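Local atomic coordinates of tryptophan--tRNA ligase (Mycoplasma pneumoniae, PDB entry 2YY5), a protein that is a homodimeric class I tryptophanyl-tRNA synthetase that probably catalyses the ATP-dependent attachment of tryptophan to its cognate tRNA. Residues I227-F240 / L275-N289. The protein carries 1 engineered substitution. Residues are numbered along the deposited sequence; the frame is centred on the assembly and turned at random.
Sequences IRQATTDSFNKIRF and LEAYFSTKSYLDLKN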
loop_
_atom_site.group_PDB
_atom_site.type_symbol
_atom_site.label_atom_id
_atom_site.label_comp_id
_atom_site.label_asym_id
_atom_site.label_seq_id
_atom_site.Cartn_x
_atom_site.Cartn_y
_atom_site.Cartn_z
ATOM N N ILE B 227 -28.625 22.024 19.896
ATOM C CA ILE B 227 -29.897 21.863 19.221
ATOM C C ILE B 227 -30.736 23.128 19.317
ATOM O O ILE B 227 -31.362 23.537 18.335
ATOM C CB ILE B 227 -30.641 20.643 19.794
ATOM C CG1 ILE B 227 -29.878 19.371 19.402
ATOM C CG2 ILE B 227 -32.060 20.590 19.270
ATOM C CD1 ILE B 227 -30.258 18.136 20.174
ATOM N N ARG B 228 -30.726 23.762 20.485
ATOM C CA ARG B 228 -31.484 24.991 20.680
ATOM C C ARG B 228 -31.047 26.057 19.687
ATOM O O ARG B 228 -31.829 26.923 19.317
ATOM C CB ARG B 228 -31.269 25.534 22.087
ATOM C CG ARG B 228 -32.061 26.797 22.371
ATOM C CD ARG B 228 -33.337 26.455 23.098
ATOM N NE ARG B 228 -33.021 25.810 24.370
ATOM C CZ ARG B 228 -33.922 25.321 25.214
ATOM N NH1 ARG B 228 -33.529 24.754 26.346
ATOM N NH2 ARG B 228 -35.211 25.396 24.924
ATOM N N GLN B 229 -29.788 25.988 19.270
ATOM C CA GLN B 229 -29.213 26.952 18.335
ATOM C C GLN B 229 -29.239 26.486 16.881
ATOM O O GLN B 229 -28.733 27.184 15.998
ATOM C CB GLN B 229 -27.754 27.237 18.696
ATOM C CG GLN B 229 -27.477 27.612 20.131
ATOM C CD GLN B 229 -25.987 27.608 20.415
ATOM O OE1 GLN B 229 -25.320 26.575 20.290
ATOM N NE2 GLN B 229 -25.450 28.763 20.785
ATOM N N ALA B 230 -29.793 25.305 16.631
ATOM C CA ALA B 230 -29.848 24.775 15.268
ATOM C C ALA B 230 -30.495 25.789 14.339
ATOM O O ALA B 230 -31.596 26.272 14.609
ATOM C CB ALA B 230 -30.635 23.461 15.241
ATOM N N THR B 231 -29.810 26.114 13.247
ATOM C CA THR B 231 -30.339 27.079 12.292
ATOM C C THR B 231 -31.573 26.512 11.583
ATOM O O THR B 231 -31.564 25.378 11.102
ATOM C CB THR B 231 -29.267 27.482 11.240
ATOM O OG1 THR B 231 -28.939 26.358 10.425
ATOM C CG2 THR B 231 -28.003 27.976 11.928
ATOM N N THR B 232 -32.643 27.303 11.546
ATOM C CA THR B 232 -33.885 26.889 10.900
ATOM C C THR B 232 -34.146 27.780 9.684
ATOM O O THR B 232 -33.379 27.773 8.724
ATOM C CB THR B 232 -35.085 26.978 11.887
ATOM O OG1 THR B 232 -35.178 28.308 12.414
ATOM C CG2 THR B 232 -34.905 26.008 13.047
ATOM N N ASP B 233 -35.223 28.553 9.734
ATOM C CA ASP B 233 -35.583 29.454 8.644
ATOM C C ASP B 233 -36.701 30.357 9.136
ATOM O O ASP B 233 -37.158 30.207 10.269
ATOM C CB ASP B 233 -36.045 28.650 7.421
ATOM C CG ASP B 233 -37.180 27.694 7.741
ATOM O OD1 ASP B 233 -38.258 28.165 8.158
ATOM O OD2 ASP B 233 -36.996 26.470 7.577
ATOM N N SER B 234 -37.144 31.290 8.298
ATOM C CA SER B 234 -38.215 32.195 8.705
ATOM C C SER B 234 -39.527 31.954 7.963
ATOM O O SER B 234 -40.261 32.898 7.646
ATOM C CB SER B 234 -37.772 33.664 8.558
ATOM O OG SER B 234 -37.257 33.938 7.268
ATOM N N PHE B 235 -39.820 30.679 7.702
ATOM C CA PHE B 235 -41.048 30.276 7.014
ATOM C C PHE B 235 -42.041 29.683 8.011
ATOM O O PHE B 235 -43.202 29.456 7.684
ATOM C CB PHE B 235 -40.754 29.216 5.945
ATOM C CG PHE B 235 -39.908 29.709 4.809
ATOM C CD1 PHE B 235 -40.326 30.782 4.024
ATOM C CD2 PHE B 235 -38.699 29.084 4.505
ATOM C CE1 PHE B 235 -39.552 31.230 2.950
ATOM C CE2 PHE B 235 -37.917 29.520 3.436
ATOM C CZ PHE B 235 -38.344 30.597 2.654
ATOM N N ASN B 236 -41.564 29.432 9.225
ATOM C CA ASN B 236 -42.367 28.843 10.293
ATOM C C ASN B 236 -43.330 27.757 9.829
ATOM O O ASN B 236 -44.550 27.896 9.936
ATOM C CB ASN B 236 -43.129 29.928 11.057
ATOM C CG ASN B 236 -43.940 29.364 12.211
ATOM O OD1 ASN B 236 -45.106 29.006 12.048
ATOM N ND2 ASN B 236 -43.319 29.264 13.380
ATOM N N LYS B 237 -42.773 26.664 9.320
ATOM C CA LYS B 237 -43.578 25.542 8.856
ATOM C C LYS B 237 -42.786 24.255 9.023
ATOM O O LYS B 237 -41.792 24.043 8.331
ATOM C CB LYS B 237 -43.943 25.720 7.384
ATOM C CG LYS B 237 -45.130 24.875 6.953
ATOM C CD LYS B 237 -46.456 25.613 7.155
ATOM C CE LYS B 237 -46.692 26.025 8.607
ATOM N NZ LYS B 237 -47.876 26.926 8.742
ATOM N N ILE B 238 -43.222 23.399 9.942
ATOM C CA ILE B 238 -42.528 22.137 10.175
ATOM C C ILE B 238 -43.039 21.052 9.234
ATOM O O ILE B 238 -44.182 20.608 9.333
ATOM C CB ILE B 238 -42.687 21.669 11.635
ATOM C CG1 ILE B 238 -42.071 22.710 12.578
ATOM C CG2 ILE B 238 -41.992 20.329 11.830
ATOM C CD1 ILE B 238 -42.469 22.554 14.034
ATOM N N ARG B 239 -42.168 20.636 8.319
ATOM C CA ARG B 239 -42.481 19.612 7.333
ATOM C C ARG B 239 -41.175 19.157 6.702
ATOM O O ARG B 239 -40.130 19.772 6.926
ATOM C CB ARG B 239 -43.374 20.193 6.243
ATOM C CG ARG B 239 -42.723 21.331 5.469
ATOM C CD ARG B 239 -43.649 21.829 4.389
ATOM N NE ARG B 239 -43.663 23.284 4.315
ATOM C CZ ARG B 239 -44.719 23.990 3.925
ATOM N NH1 ARG B 239 -45.838 23.366 3.576
ATOM N NH2 ARG B 239 -44.661 25.315 3.894
ATOM N N PHE B 240 -41.235 18.090 5.911
ATOM C CA PHE B 240 -40.046 17.588 5.236
ATOM C C PHE B 240 -39.865 18.282 3.890
ATOM O O PHE B 240 -40.606 18.025 2.943
ATOM C CB PHE B 240 -40.135 16.073 5.019
ATOM C CG PHE B 240 -40.060 15.269 6.286
ATOM C CD1 PHE B 240 -41.191 15.077 7.077
ATOM C CD2 PHE B 240 -38.852 14.708 6.696
ATOM C CE1 PHE B 240 -41.120 14.336 8.262
ATOM C CE2 PHE B 240 -38.768 13.965 7.876
ATOM C CZ PHE B 240 -39.904 13.779 8.661
ATOM N N LEU B 275 -45.619 12.908 12.206
ATOM C CA LEU B 275 -44.864 14.043 12.737
ATOM C C LEU B 275 -45.325 15.402 12.190
ATOM O O LEU B 275 -45.447 16.378 12.941
ATOM C CB LEU B 275 -43.369 13.867 12.453
ATOM C CG LEU B 275 -42.601 12.701 13.081
ATOM C CD1 LEU B 275 -41.102 12.921 12.830
ATOM C CD2 LEU B 275 -42.872 12.628 14.581
ATOM N N GLU B 276 -45.561 15.474 10.883
ATOM C CA GLU B 276 -46.005 16.723 10.291
ATOM C C GLU B 276 -47.341 17.138 10.889
ATOM O O GLU B 276 -47.566 18.327 11.152
ATOM C CB GLU B 276 -46.135 16.600 8.770
ATOM C CG GLU B 276 -44.808 16.498 8.034
ATOM C CD GLU B 276 -44.923 16.929 6.582
ATOM O OE1 GLU B 276 -43.933 16.791 5.824
ATOM O OE2 GLU B 276 -46.010 17.415 6.202
ATOM N N ALA B 277 -48.227 16.164 11.102
ATOM C CA ALA B 277 -49.539 16.452 11.682
ATOM C C ALA B 277 -49.384 16.920 13.132
ATOM O O ALA B 277 -50.084 17.823 13.583
ATOM C CB ALA B 277 -50.432 15.213 11.619
ATOM N N TYR B 278 -48.459 16.308 13.857
ATOM C CA TYR B 278 -48.218 16.674 15.242
ATOM C C TYR B 278 -47.664 18.097 15.365
ATOM O O TYR B 278 -48.140 18.901 16.170
ATOM C CB TYR B 278 -47.227 15.695 15.881
ATOM C CG TYR B 278 -46.897 16.050 17.311
ATOM C CD1 TYR B 278 -47.724 15.644 18.358
ATOM C CD2 TYR B 278 -45.797 16.851 17.615
ATOM C CE1 TYR B 278 -47.467 16.034 19.670
ATOM C CE2 TYR B 278 -45.536 17.245 18.919
ATOM C CZ TYR B 278 -46.374 16.833 19.943
ATOM O OH TYR B 278 -46.119 17.234 21.237
ATOM N N PHE B 279 -46.644 18.404 14.574
ATOM C CA PHE B 279 -46.028 19.724 14.625
ATOM C C PHE B 279 -46.818 20.758 13.846
ATOM O O PHE B 279 -46.427 21.928 13.749
ATOM C CB PHE B 279 -44.592 19.633 14.114
ATOM C CG PHE B 279 -43.677 18.936 15.066
ATOM C CD1 PHE B 279 -43.271 19.570 16.236
ATOM C CD2 PHE B 279 -43.275 17.623 14.836
ATOM C CE1 PHE B 279 -42.481 18.908 17.169
ATOM C CE2 PHE B 279 -42.485 16.951 15.762
ATOM C CZ PHE B 279 -42.089 17.593 16.931
ATOM N N SER B 280 -47.945 20.309 13.312
ATOM C CA SER B 280 -48.832 21.155 12.534
ATOM C C SER B 280 -49.180 22.460 13.257
ATOM O O SER B 280 -49.212 23.528 12.640
ATOM C CB SER B 280 -50.112 20.386 12.217
ATOM O OG SER B 280 -50.729 20.886 11.050
ATOM N N THR B 281 -49.430 22.373 14.562
ATOM C CA THR B 281 -49.797 23.546 15.352
ATOM C C THR B 281 -48.723 23.980 16.345
ATOM O O THR B 281 -49.019 24.702 17.300
ATOM C CB THR B 281 -51.083 23.286 16.169
ATOM O OG1 THR B 281 -50.805 22.337 17.210
ATOM C CG2 THR B 281 -52.183 22.739 15.272
ATOM N N LYS B 282 -47.483 23.560 16.126
ATOM C CA LYS B 282 -46.411 23.904 17.055
ATOM C C LYS B 282 -45.266 24.704 16.440
ATOM O O LYS B 282 -45.130 24.781 15.218
ATOM C CB LYS B 282 -45.890 22.621 17.705
ATOM C CG LYS B 282 -47.004 21.837 18.378
ATOM C CD LYS B 282 -46.545 20.506 18.911
ATOM C CE LYS B 282 -47.710 19.767 19.554
ATOM N NZ LYS B 282 -48.258 20.497 20.722
ATOM N N SER B 283 -44.446 25.296 17.305
ATOM C CA SER B 283 -43.318 26.120 16.877
ATOM C C SER B 283 -42.047 25.326 16.628
ATOM O O SER B 283 -41.947 24.156 17.004
ATOM C CB SER B 283 -43.014 27.171 17.935
ATOM O OG SER B 283 -42.494 26.554 19.098
ATOM N N TYR B 284 -41.077 25.975 15.989
ATOM C CA TYR B 284 -39.791 25.345 15.709
ATOM C C TYR B 284 -39.135 24.996 17.044
ATOM O O TYR B 284 -38.378 24.031 17.152
ATOM C CB TYR B 284 -38.883 26.300 14.929
ATOM C CG TYR B 284 -39.200 26.433 13.450
ATOM C CD1 TYR B 284 -38.427 27.258 12.631
ATOM C CD2 TYR B 284 -40.235 25.704 12.860
ATOM C CE1 TYR B 284 -38.669 27.351 11.266
ATOM C CE2 TYR B 284 -40.484 25.789 11.494
ATOM C CZ TYR B 284 -39.693 26.614 10.701
ATOM O OH TYR B 284 -39.908 26.685 9.340
ATOM N N LEU B 285 -39.435 25.779 18.071
ATOM C CA LEU B 285 -38.852 25.511 19.375
ATOM C C LEU B 285 -39.385 24.190 19.921
ATOM O O LEU B 285 -38.681 23.490 20.642
ATOM C CB LEU B 285 -39.152 26.656 20.347
ATOM C CG LEU B 285 -38.939 28.080 19.812
ATOM C CD1 LEU B 285 -37.629 28.175 19.024
ATOM C CD2 LEU B 285 -40.112 28.449 18.919
ATOM N N ASP B 286 -40.620 23.844 19.565
ATOM C CA ASP B 286 -41.232 22.596 20.021
ATOM C C ASP B 286 -40.543 21.400 19.375
ATOM O O ASP B 286 -40.491 20.311 19.947
ATOM C CB ASP B 286 -42.719 22.583 19.672
ATOM C CG ASP B 286 -43.519 23.572 20.496
ATOM O OD1 ASP B 286 -44.409 24.238 19.927
ATOM O OD2 ASP B 286 -43.270 23.676 21.713
ATOM N N LEU B 287 -40.023 21.620 18.171
ATOM C CA LEU B 287 -39.316 20.589 17.424
ATOM C C LEU B 287 -37.945 20.364 18.052
ATOM O O LEU B 287 -37.527 19.222 18.253
ATOM C CB LEU B 287 -39.164 21.012 15.953
ATOM C CG LEU B 287 -38.332 20.151 14.994
ATOM C CD1 LEU B 287 -38.870 18.726 14.943
ATOM C CD2 LEU B 287 -38.362 20.776 13.609
ATOM N N LYS B 288 -37.248 21.455 18.365
ATOM C CA LYS B 288 -35.924 21.356 18.977
ATOM C C LYS B 288 -36.012 20.659 20.322
ATOM O O LYS B 288 -35.139 19.867 20.683
ATOM C CB LYS B 288 -35.308 22.742 19.147
ATOM C CG LYS B 288 -34.819 23.349 17.849
ATOM C CD LYS B 288 -34.210 24.730 18.056
ATOM C CE LYS B 288 -33.646 25.270 16.745
ATOM N NZ LYS B 288 -33.129 26.653 16.880
ATOM N N ASN B 289 -37.078 20.962 21.056
ATOM C CA ASN B 289 -37.322 20.365 22.362
ATOM C C ASN B 289 -37.441 18.851 22.273
ATOM O O ASN B 289 -36.806 18.130 23.039
ATOM C CB ASN B 289 -38.607 20.924 22.970
ATOM C CG ASN B 289 -38.345 22.042 23.951
ATOM O OD1 ASN B 289 -38.151 23.195 23.569
ATOM N ND2 ASN B 289 -38.323 21.701 25.235
HETATM O O HOH W 1 -46.670 20.632 10.463
#
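Tyr284 and Lys288, one turn apart at the start of helix 284-308, reach into the loop that follows helix 220-228, and Asp233 opens an Asx turn there, its OD1 accepting from Phe235 N. This is a helix-to-loop contact of the helical region of a class I synthetase, centred about 28 Å from the middle of the chain. The phenol oxygen is fixed by two bonds. Tyr284 OH donates to Asp233 OD1 at 2.5 Å on the syn side, with carboxylate and ring planes 84° apart. It also accepts from Lys237 N at 2.9 Å along a nearly straight N-H line (172°). Ile238 and Tyr284 form the closely packed part: both are buried, and they give up 153 and 156 Å² to the contact. Ile238 CG1 lies 3.5 Å from Tyr284 CD2 at the ring edge, and CG2 touches Phe279 CB. With CG1 beside its backbone N, Ile238 spreads its branches between these two aromatic residues. Val248 of helix 246-259 also packs on Tyr284. A capping box of Ser283 and Asp286 starts the tyrosine's helix.

The looser margin holds the exposed Arg228, Asn236 and Arg239. Near Arg239, a water bridges Ile238 O and Glu276 O, while Phe240 N donates to Glu276 OE1 from above the carboxylate plane. Lys288, by contrast, is well covered, running fully extended past Ile227 to collect carbonyls at and just beyond the end of helix 220-228: its NZ donates to Ala230 O and, 59° out of the carbonyl plane, to Arg228 O, each at 2.8 Å.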